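Local coordinates for FAD-binding PCMH-type domain-containing protein (Gibberella zeae, PDB 6YJO) that probably acts as an oxygen-dependent oxidoreductase of the oligosaccharide-oxidising flavoenzyme kind, carrying a covalently linked flavin-adenine dinucleotide, at residues T186-T198 and Y204-R218. Sequence-based numbering, arbitrary orientation.
Sequences TLDTFLGATIVLT and YAADWEYYDLTWALR. With NAG (2-acetamido-2-deoxy-beta-D-glucopyranose), chain B.
The β-hairpin of strands 190-196 and 202-206 is followed, after a short connection, by helix 211-220, which packs against its first strand. A193 and A205 form an antiparallel hydrogen-bonded pair: A205 N to A193 O spans 3.0 Å and is nearly straight, while A193 N returns the bond to A205 O at 3.1 Å. Next to them, on the other side of the sheet, the Y204 ring lies across the neighbouring strand; with CG anti to the backbone N (chi1 179°), it brings CD1 to 3.8 Å from T194 N and crosses the T194 side chain at about a right angle.

Toward the helix, I195, A205, L213 and L217 form an apolar patch. I195 CD1 meets L217 CD2 tip to tip at 3.8 Å, while I195 CG2 faces A205 CB and L213 CD2. Farther along, the guanidinium of R218 stands steeply to the F190 ring, their planes 81° apart, with NE at the ring edge. R218 NH2 donates to F190 O at 3.0 Å, and NE adds a weak bond to the same oxygen. R218 NH1 makes a salt bridge with D207 OD1 (3.0 Å). F190 O and D207 OD1, both close to the guanidinium plane, hold the group's rotation, and N407 O is a further partner of NH1. One water ties F190 O to D188 O; a second bridges L191 O and D207 N.

A193 also touches V227, an FAD-binding residue on strand 226-236, so the hairpin's first strand lies beside the flavin site, consistent with the FAD-binding domain of PCMH-type flavoproteins.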
ATOM      1  N   THR A 186      -7.371  -4.727   1.802  1.00 34.69           N
ATOM      2  CA  THR A 186      -6.819  -6.006   2.235  1.00 32.96           C
ATOM      3  C   THR A 186      -6.963  -6.182   3.741  1.00 34.94           C
ATOM      4  O   THR A 186      -7.260  -7.283   4.219  1.00 35.27           O
ATOM      5  CB  THR A 186      -5.351  -6.120   1.830  1.00 30.08           C
ATOM      6  OG1 THR A 186      -5.184  -5.683   0.475  1.00 30.00           O
ATOM      7  CG2 THR A 186      -4.880  -7.564   1.961  1.00 28.84           C
ATOM      8  N   LEU A 187      -6.762  -5.109   4.509  1.00 35.71           N
ATOM      9  CA  LEU A 187      -6.878  -5.222   5.956  1.00 36.95           C
ATOM     10  C   LEU A 187      -8.323  -5.350   6.418  1.00 39.00           C
ATOM     11  O   LEU A 187      -8.547  -5.703   7.582  1.00 39.09           O
ATOM     12  CB  LEU A 187      -6.214  -4.025   6.649  1.00 37.37           C
ATOM     13  CG  LEU A 187      -6.692  -2.595   6.380  1.00 39.85           C
ATOM     14  CD1 LEU A 187      -8.056  -2.303   6.987  1.00 40.38           C
ATOM     15  CD2 LEU A 187      -5.654  -1.624   6.928  1.00 40.05           C
ATOM     16  N   ASP A 188      -9.300  -5.073   5.549  1.00 38.13           N
ATOM     17  CA  ASP A 188     -10.695  -5.269   5.932  1.00 39.29           C
ATOM     18  C   ASP A 188     -11.029  -6.747   6.057  1.00 38.28           C
ATOM     19  O   ASP A 188     -11.949  -7.112   6.795  1.00 40.31           O
ATOM     20  CB  ASP A 188     -11.622  -4.592   4.922  1.00 42.13           C
ATOM     21  CG  ASP A 188     -11.546  -3.074   4.981  1.00 47.33           C
ATOM     22  OD1 ASP A 188     -11.080  -2.533   6.009  1.00 49.92           O
ATOM     23  OD2 ASP A 188     -11.956  -2.419   4.002  1.00 49.22           O
ATOM     24  N   THR A 189     -10.291  -7.608   5.361  1.00 39.39           N
ATOM     25  CA  THR A 189     -10.455  -9.053   5.457  1.00 41.00           C
ATOM     26  C   THR A 189      -9.459  -9.679   6.425  1.00 38.94           C
ATOM     27  O   THR A 189      -9.335 -10.906   6.463  1.00 37.12           O
ATOM     28  CB  THR A 189     -10.312  -9.692   4.072  1.00 43.84           C
ATOM     29  OG1 THR A 189      -8.958  -9.571   3.620  1.00 43.84           O
ATOM     30  CG2 THR A 189     -11.230  -9.005   3.070  1.00 45.32           C
ATOM     31  N   PHE A 190      -8.768  -8.857   7.217  1.00 38.34           N
ATOM     32  CA  PHE A 190      -7.709  -9.323   8.105  1.00 36.12           C
ATOM     33  C   PHE A 190      -8.306  -9.935   9.368  1.00 36.35           C
ATOM     34  O   PHE A 190      -9.126  -9.305  10.046  1.00 34.29           O
ATOM     35  CB  PHE A 190      -6.785  -8.153   8.456  1.00 35.20           C
ATOM     36  CG  PHE A 190      -5.634  -8.524   9.347  1.00 35.75           C
ATOM     37  CD1 PHE A 190      -4.534  -9.195   8.837  1.00 34.68           C
ATOM     38  CD2 PHE A 190      -5.642  -8.183  10.691  1.00 38.08           C
ATOM     39  CE1 PHE A 190      -3.474  -9.535   9.655  1.00 36.69           C
ATOM     40  CE2 PHE A 190      -4.581  -8.519  11.514  1.00 37.71           C
ATOM     41  CZ  PHE A 190      -3.497  -9.194  10.996  1.00 37.40           C
ATOM     42  N   LEU A 191      -7.897 -11.166   9.680  1.00 38.72           N
ATOM     43  CA  LEU A 191      -8.367 -11.884  10.861  1.00 41.23           C
ATOM     44  C   LEU A 191      -7.411 -11.766  12.039  1.00 42.75           C
ATOM     45  O   LEU A 191      -7.849 -11.541  13.171  1.00 43.13           O
ATOM     46  CB  LEU A 191      -8.573 -13.372  10.539  1.00 41.91           C
ATOM     47  CG  LEU A 191      -9.646 -13.766   9.516  1.00 44.29           C
ATOM     48  CD1 LEU A 191      -9.609 -15.273   9.267  1.00 44.86           C
ATOM     49  CD2 LEU A 191     -11.032 -13.357   9.985  1.00 45.37           C
ATOM     50  N   GLY A 192      -6.116 -11.914  11.792  1.00 43.76           N
ATOM     51  CA  GLY A 192      -5.121 -11.866  12.843  1.00 44.53           C
ATOM     52  C   GLY A 192      -3.775 -12.267  12.281  1.00 44.70           C
ATOM     53  O   GLY A 192      -3.647 -12.615  11.103  1.00 46.20           O
ATOM     54  N   ALA A 193      -2.764 -12.205  13.145  1.00 42.14           N
ATOM     55  CA  ALA A 193      -1.408 -12.516  12.718  1.00 40.46           C
ATOM     56  C   ALA A 193      -0.559 -12.984  13.888  1.00 40.36           C
ATOM     57  O   ALA A 193      -0.615 -12.411  14.978  1.00 40.31           O
ATOM     58  CB  ALA A 193      -0.738 -11.302  12.070  1.00 38.76           C
ATOM     59  N   THR A 194       0.229 -14.025  13.640  1.00 40.95           N
ATOM     60  CA  THR A 194       1.343 -14.356  14.514  1.00 43.69           C
ATOM     61  C   THR A 194       2.383 -13.245  14.410  1.00 44.35           C
ATOM     62  O   THR A 194       2.866 -12.942  13.316  1.00 42.94           O
ATOM     63  CB  THR A 194       1.939 -15.707  14.111  1.00 47.68           C
ATOM     64  OG1 THR A 194       0.894 -16.688  14.021  1.00 50.06           O
ATOM     65  CG2 THR A 194       2.980 -16.157  15.120  1.00 49.75           C
ATOM     66  N   ILE A 195       2.699 -12.613  15.538  1.00 44.03           N
ATOM     67  CA  ILE A 195       3.556 -11.433  15.557  1.00 45.62           C
ATOM     68  C   ILE A 195       4.557 -11.561  16.696  1.00 45.76           C
ATOM     69  O   ILE A 195       4.234 -12.084  17.768  1.00 46.15           O
ATOM     70  CB  ILE A 195       2.723 -10.141  15.693  1.00 47.26           C
ATOM     71  CG1 ILE A 195       3.636  -8.914  15.715  1.00 48.98           C
ATOM     72  CG2 ILE A 195       1.855 -10.183  16.950  1.00 47.43           C
ATOM     73  CD1 ILE A 195       2.881  -7.604  15.627  1.00 49.55           C
ATOM     74  N   VAL A 196       5.775 -11.087  16.456  1.00 46.02           N
ATOM     75  CA  VAL A 196       6.849 -11.111  17.444  1.00 47.62           C
ATOM     76  C   VAL A 196       7.018  -9.703  17.997  1.00 46.83           C
ATOM     77  O   VAL A 196       7.397  -8.779  17.267  1.00 46.56           O
ATOM     78  CB  VAL A 196       8.162 -11.623  16.830  1.00 49.89           C
ATOM     79  CG1 VAL A 196       9.269 -11.675  17.879  1.00 51.31           C
ATOM     80  CG2 VAL A 196       7.954 -12.993  16.202  1.00 50.37           C
ATOM     81  N   LEU A 197       6.745  -9.538  19.286  1.00 46.27           N
ATOM     82  CA  LEU A 197       6.913  -8.242  19.921  1.00 49.79           C
ATOM     83  C   LEU A 197       8.393  -7.974  20.205  1.00 51.69           C
ATOM     84  O   LEU A 197       9.247  -8.863  20.124  1.00 49.61           O
ATOM     85  CB  LEU A 197       6.092  -8.166  21.207  1.00 51.75           C
ATOM     86  CG  LEU A 197       4.649  -8.657  21.093  1.00 51.70           C
ATOM     87  CD1 LEU A 197       3.899  -8.424  22.400  1.00 53.51           C
ATOM     88  CD2 LEU A 197       3.937  -7.983  19.926  1.00 51.83           C
ATOM     89  N   THR A 198       8.689  -6.721  20.557  1.00 56.01           N
ATOM     90  CA  THR A 198      10.079  -6.283  20.666  1.00 60.69           C
ATOM     91  C   THR A 198      10.889  -7.141  21.630  1.00 65.70           C
ATOM     92  O   THR A 198      12.113  -7.241  21.481  1.00 66.73           O
ATOM     93  CB  THR A 198      10.139  -4.819  21.103  1.00 60.02           C
ATOM     94  OG1 THR A 198      11.510  -4.409  21.208  1.00 60.90           O
ATOM     95  CG2 THR A 198       9.442  -4.621  22.439  1.00 59.53           C
ATOM     96  N   TYR A 204      -0.180 -14.554  19.017  1.00 47.80           N
ATOM     97  CA  TYR A 204      -1.196 -14.554  17.973  1.00 47.45           C
ATOM     98  C   TYR A 204      -2.178 -13.441  18.312  1.00 46.42           C
ATOM     99  O   TYR A 204      -2.880 -13.514  19.327  1.00 47.03           O
ATOM    100  CB  TYR A 204      -1.914 -15.895  17.848  1.00 50.36           C
ATOM    101  CG  TYR A 204      -2.978 -15.839  16.778  1.00 52.90           C
ATOM    102  CD1 TYR A 204      -2.631 -15.762  15.436  1.00 54.49           C
ATOM    103  CD2 TYR A 204      -4.325 -15.818  17.107  1.00 54.31           C
ATOM    104  CE1 TYR A 204      -3.590 -15.687  14.451  1.00 55.29           C
ATOM    105  CE2 TYR A 204      -5.297 -15.742  16.129  1.00 54.61           C
ATOM    106  CZ  TYR A 204      -4.923 -15.675  14.800  1.00 55.29           C
ATOM    107  OH  TYR A 204      -5.883 -15.603  13.818  1.00 55.74           O
ATOM    108  N   ALA A 205      -2.215 -12.410  17.471  1.00 44.98           N
ATOM    109  CA  ALA A 205      -3.011 -11.215  17.714  1.00 42.05           C
ATOM    110  C   ALA A 205      -4.321 -11.310  16.943  1.00 41.92           C
ATOM    111  O   ALA A 205      -4.311 -11.433  15.713  1.00 41.43           O
ATOM    112  CB  ALA A 205      -2.231  -9.966  17.306  1.00 39.87           C
ATOM    113  N   ALA A 206      -5.439 -11.257  17.664  1.00 42.86           N
ATOM    114  CA  ALA A 206      -6.756 -11.231  17.044  1.00 44.77           C
ATOM    115  C   ALA A 206      -7.673 -10.382  17.912  1.00 45.78           C
ATOM    116  O   ALA A 206      -7.335 -10.019  19.041  1.00 45.91           O
ATOM    117  CB  ALA A 206      -7.310 -12.650  16.839  1.00 45.28           C
ATOM    118  N   ASP A 207      -8.849 -10.060  17.366  1.00 47.15           N
ATOM    119  CA  ASP A 207      -9.735  -9.110  18.032  1.00 49.81           C
ATOM    120  C   ASP A 207     -10.046  -9.535  19.462  1.00 50.61           C
ATOM    121  O   ASP A 207     -10.092  -8.694  20.367  1.00 50.49           O
ATOM    122  CB  ASP A 207     -11.026  -8.946  17.230  1.00 52.50           C
ATOM    123  CG  ASP A 207     -10.931  -7.849  16.186  1.00 53.57           C
ATOM    124  OD1 ASP A 207      -9.998  -7.020  16.270  1.00 53.75           O
ATOM    125  OD2 ASP A 207     -11.792  -7.802  15.285  1.00 55.39           O
ATOM    126  N   TRP A 208     -10.250 -10.832  19.690  1.00 51.77           N
ATOM    127  CA  TRP A 208     -10.641 -11.289  21.021  1.00 51.81           C
ATOM    128  C   TRP A 208      -9.476 -11.191  22.000  1.00 50.48           C
ATOM    129  O   TRP A 208      -9.583 -10.551  23.052  1.00 49.76           O
ATOM    130  CB  TRP A 208     -11.165 -12.723  20.952  1.00 51.15           C
ATOM    131  CG  TRP A 208     -11.968 -13.116  22.157  1.00 52.61           C
ATOM    132  CD1 TRP A 208     -11.539 -13.846  23.230  1.00 52.16           C
ATOM    133  CD2 TRP A 208     -13.339 -12.795  22.413  1.00 54.81           C
ATOM    134  NE1 TRP A 208     -12.562 -14.001  24.137  1.00 54.29           N
ATOM    135  CE2 TRP A 208     -13.677 -13.365  23.657  1.00 56.06           C
ATOM    136  CE3 TRP A 208     -14.316 -12.082  21.709  1.00 55.74           C
ATOM    137  CZ2 TRP A 208     -14.953 -13.244  24.212  1.00 57.17           C
ATOM    138  CZ3 TRP A 208     -15.579 -11.964  22.260  1.00 57.38           C
ATOM    139  CH2 TRP A 208     -15.887 -12.541  23.499  1.00 57.90           C
ATOM    140  N   GLU A 209      -8.349 -11.821  21.668  1.00 51.74           N
ATOM    141  CA  GLU A 209      -7.251 -11.918  22.620  1.00 54.77           C
ATOM    142  C   GLU A 209      -6.495 -10.604  22.776  1.00 50.74           C
ATOM    143  O   GLU A 209      -5.940 -10.343  23.850  1.00 49.26           O
ATOM    144  CB  GLU A 209      -6.282 -13.023  22.192  1.00 63.10           C
ATOM    145  CG  GLU A 209      -6.911 -14.407  22.070  1.00 70.41           C
ATOM    146  CD  GLU A 209      -7.352 -14.729  20.655  1.00 76.01           C
ATOM    147  OE1 GLU A 209      -8.112 -13.932  20.066  1.00 78.45           O
ATOM    148  OE2 GLU A 209      -6.929 -15.781  20.129  1.00 77.26           O
ATOM    149  N   TYR A 210      -6.459  -9.763  21.732  1.00 46.21           N
ATOM    150  CA  TYR A 210      -5.632  -8.555  21.750  1.00 42.72           C
ATOM    151  C   TYR A 210      -6.305  -7.499  20.864  1.00 38.17           C
ATOM    152  O   TYR A 210      -5.878  -7.212  19.743  1.00 34.98           O
ATOM    153  CB  TYR A 210      -4.204  -8.853  21.290  1.00 43.85           C
ATOM    154  CG  TYR A 210      -3.447  -9.783  22.218  1.00 46.13           C
ATOM    155  CD1 TYR A 210      -2.936  -9.325  23.428  1.00 47.22           C
ATOM    156  CD2 TYR A 210      -3.242 -11.116  21.883  1.00 46.20           C
ATOM    157  CE1 TYR A 210      -2.245 -10.167  24.279  1.00 48.83           C
ATOM    158  CE2 TYR A 210      -2.553 -11.964  22.727  1.00 48.37           C
ATOM    159  CZ  TYR A 210      -2.057 -11.483  23.926  1.00 50.57           C
ATOM    160  OH  TYR A 210      -1.369 -12.320  24.778  1.00 53.32           O
ATOM    161  N   TYR A 211      -7.366  -6.893  21.402  1.00 40.77           N
ATOM    162  CA  TYR A 211      -8.208  -6.001  20.606  1.00 42.32           C
ATOM    163  C   TYR A 211      -7.428  -4.791  20.099  1.00 41.69           C
ATOM    164  O   TYR A 211      -7.535  -4.418  18.925  1.00 41.02           O
ATOM    165  CB  TYR A 211      -9.413  -5.550  21.436  1.00 45.88           C
ATOM    166  CG  TYR A 211     -10.547  -4.964  20.619  1.00 50.12           C
ATOM    167  CD1 TYR A 211     -11.428  -5.786  19.931  1.00 52.11           C
ATOM    168  CD2 TYR A 211     -10.743  -3.589  20.545  1.00 53.00           C
ATOM    169  CE1 TYR A 211     -12.469  -5.260  19.183  1.00 55.41           C
ATOM    170  CE2 TYR A 211     -11.783  -3.053  19.803  1.00 55.71           C
ATOM    171  CZ  TYR A 211     -12.642  -3.894  19.124  1.00 56.89           C
ATOM    172  OH  TYR A 211     -13.679  -3.376  18.377  1.00 58.30           O
ATOM    173  N   ASP A 212      -6.643  -4.156  20.974  1.00 43.39           N
ATOM    174  CA  ASP A 212      -5.956  -2.924  20.599  1.00 43.86           C
ATOM    175  C   ASP A 212      -4.766  -3.196  19.687  1.00 43.84           C
ATOM    176  O   ASP A 212      -4.534  -2.453  18.726  1.00 43.64           O
ATOM    177  CB  ASP A 212      -5.490  -2.177  21.849  1.00 46.69           C
ATOM    178  CG  ASP A 212      -6.634  -1.558  22.628  1.00 48.64           C
ATOM    179  OD1 ASP A 212      -7.717  -1.338  22.044  1.00 48.90           O
ATOM    180  OD2 ASP A 212      -6.440  -1.282  23.829  1.00 50.05           O
ATOM    181  N   LEU A 213      -3.987  -4.237  19.986  1.00 42.33           N
ATOM    182  CA  LEU A 213      -2.874  -4.600  19.115  1.00 40.24           C
ATOM    183  C   LEU A 213      -3.365  -4.911  17.707  1.00 39.33           C
ATOM    184  O   LEU A 213      -2.817  -4.410  16.718  1.00 37.79           O
ATOM    185  CB  LEU A 213      -2.122  -5.790  19.710  1.00 41.20           C
ATOM    186  CG  LEU A 213      -0.997  -6.402  18.875  1.00 43.35           C
ATOM    187  CD1 LEU A 213      -0.056  -5.323  18.358  1.00 44.03           C
ATOM    188  CD2 LEU A 213      -0.242  -7.426  19.710  1.00 45.20           C
ATOM    189  N   THR A 214      -4.413  -5.734  17.600  1.00 41.48           N
ATOM    190  CA  THR A 214      -4.984  -6.049  16.294  1.00 41.49           C
ATOM    191  C   THR A 214      -5.523  -4.794  15.623  1.00 40.41           C
ATOM    192  O   THR A 214      -5.442  -4.647  14.398  1.00 39.06           O
ATOM    193  CB  THR A 214      -6.095  -7.088  16.456  1.00 45.90           C
ATOM    194  OG1 THR A 214      -5.589  -8.233  17.155  1.00 47.90           O
ATOM    195  CG2 THR A 214      -6.644  -7.531  15.105  1.00 46.55           C
ATOM    196  N   TRP A 215      -6.083  -3.880  16.414  1.00 41.85           N
ATOM    197  CA  TRP A 215      -6.555  -2.609  15.879  1.00 41.58           C
ATOM    198  C   TRP A 215      -5.413  -1.828  15.240  1.00 43.19           C
ATOM    199  O   TRP A 215      -5.579  -1.231  14.169  1.00 43.34           O
ATOM    200  CB  TRP A 215      -7.214  -1.813  17.006  1.00 39.10           C
ATOM    201  CG  TRP A 215      -7.558  -0.395  16.683  1.00 37.68           C
ATOM    202  CD1 TRP A 215      -8.730   0.070  16.159  1.00 39.29           C
ATOM    203  CD2 TRP A 215      -6.733   0.753  16.900  1.00 38.03           C
ATOM    204  NE1 TRP A 215      -8.680   1.439  16.028  1.00 39.96           N
ATOM    205  CE2 TRP A 215      -7.463   1.882  16.474  1.00 39.03           C
ATOM    206  CE3 TRP A 215      -5.445   0.936  17.410  1.00 38.87           C
ATOM    207  CZ2 TRP A 215      -6.946   3.172  16.539  1.00 40.19           C
ATOM    208  CZ3 TRP A 215      -4.931   2.216  17.471  1.00 39.75           C
ATOM    209  CH2 TRP A 215      -5.682   3.319  17.044  1.00 40.88           C
ATOM    210  N   ALA A 216      -4.237  -1.836  15.877  1.00 43.19           N
ATOM    211  CA  ALA A 216      -3.086  -1.135  15.315  1.00 40.49           C
ATOM    212  C   ALA A 216      -2.540  -1.865  14.095  1.00 38.48           C
ATOM    213  O   ALA A 216      -2.073  -1.230  13.143  1.00 38.69           O
ATOM    214  CB  ALA A 216      -1.998  -0.979  16.378  1.00 38.83           C
ATOM    215  N   LEU A 217      -2.587  -3.199  14.100  1.00 37.79           N
ATOM    216  CA  LEU A 217      -2.092  -3.953  12.953  1.00 38.42           C
ATOM    217  C   LEU A 217      -2.907  -3.668  11.701  1.00 38.85           C
ATOM    218  O   LEU A 217      -2.372  -3.728  10.587  1.00 39.08           O
ATOM    219  CB  LEU A 217      -2.098  -5.454  13.260  1.00 38.16           C
ATOM    220  CG  LEU A 217      -1.156  -5.897  14.379  1.00 40.58           C
ATOM    221  CD1 LEU A 217      -1.095  -7.411  14.484  1.00 42.52           C
ATOM    222  CD2 LEU A 217       0.239  -5.326  14.177  1.00 41.64           C
ATOM    223  N   ARG A 218      -4.198  -3.364  11.855  1.00 38.03           N
ATOM    224  CA  ARG A 218      -5.038  -2.973  10.723  1.00 37.18           C
ATOM    225  C   ARG A 218      -4.818  -1.491  10.414  1.00 36.68           C
ATOM    226  O   ARG A 218      -5.705  -0.650  10.561  1.00 39.51           O
ATOM    227  CB  ARG A 218      -6.510  -3.250  11.009  1.00 38.03           C
ATOM    228  CG  ARG A 218      -6.894  -4.718  11.132  1.00 37.96           C
ATOM    229  CD  ARG A 218      -8.408  -4.877  11.122  1.00 38.52           C
ATOM    230  NE  ARG A 218      -8.827  -6.253  11.370  1.00 40.43           N
ATOM    231  CZ  ARG A 218      -9.098  -6.758  12.573  1.00 40.95           C
ATOM    232  NH1 ARG A 218      -9.001  -6.008  13.664  1.00 41.42           N
ATOM    233  NH2 ARG A 218      -9.470  -8.027  12.684  1.00 39.79           N
TER
HETATM  234  C1  NAG B   2       1.793  -8.212  28.098  1.00 56.73           C
HETATM  235  C2  NAG B   2       0.374  -8.449  27.544  1.00 57.27           C
HETATM  236  C3  NAG B   2      -0.692  -8.088  28.580  1.00 59.19           C
HETATM  237  C4  NAG B   2      -0.417  -8.820  29.886  1.00 62.01           C
HETATM  238  C5  NAG B   2       0.973  -8.448  30.378  1.00 60.85           C
HETATM  239  C6  NAG B   2       1.355  -9.158  31.654  1.00 62.46           C
HETATM  240  C7  NAG B   2       0.449  -8.195  25.101  1.00 55.67           C
HETATM  241  C8  NAG B   2       0.175  -7.285  23.943  1.00 56.30           C
HETATM  242  N2  NAG B   2       0.165  -7.703  26.313  1.00 56.38           N
HETATM  243  O3  NAG B   2      -1.961  -8.473  28.063  1.00 59.10           O
HETATM  244  O4  NAG B   2      -1.403  -8.601  30.892  1.00 66.33           O
HETATM  245  O5  NAG B   2       1.933  -8.845  29.387  1.00 59.02           O
HETATM  246  O6  NAG B   2       1.898 -10.442  31.378  1.00 63.61           O
HETATM  247  O7  NAG B   2       0.907  -9.325  24.946  1.00 54.37           O
HETATM  248  O   HOH W   1     -11.011  -7.687   9.411  1.00 38.85           O
HETATM  249  O   HOH W   2      -9.716 -10.762  14.757  1.00 30.19           O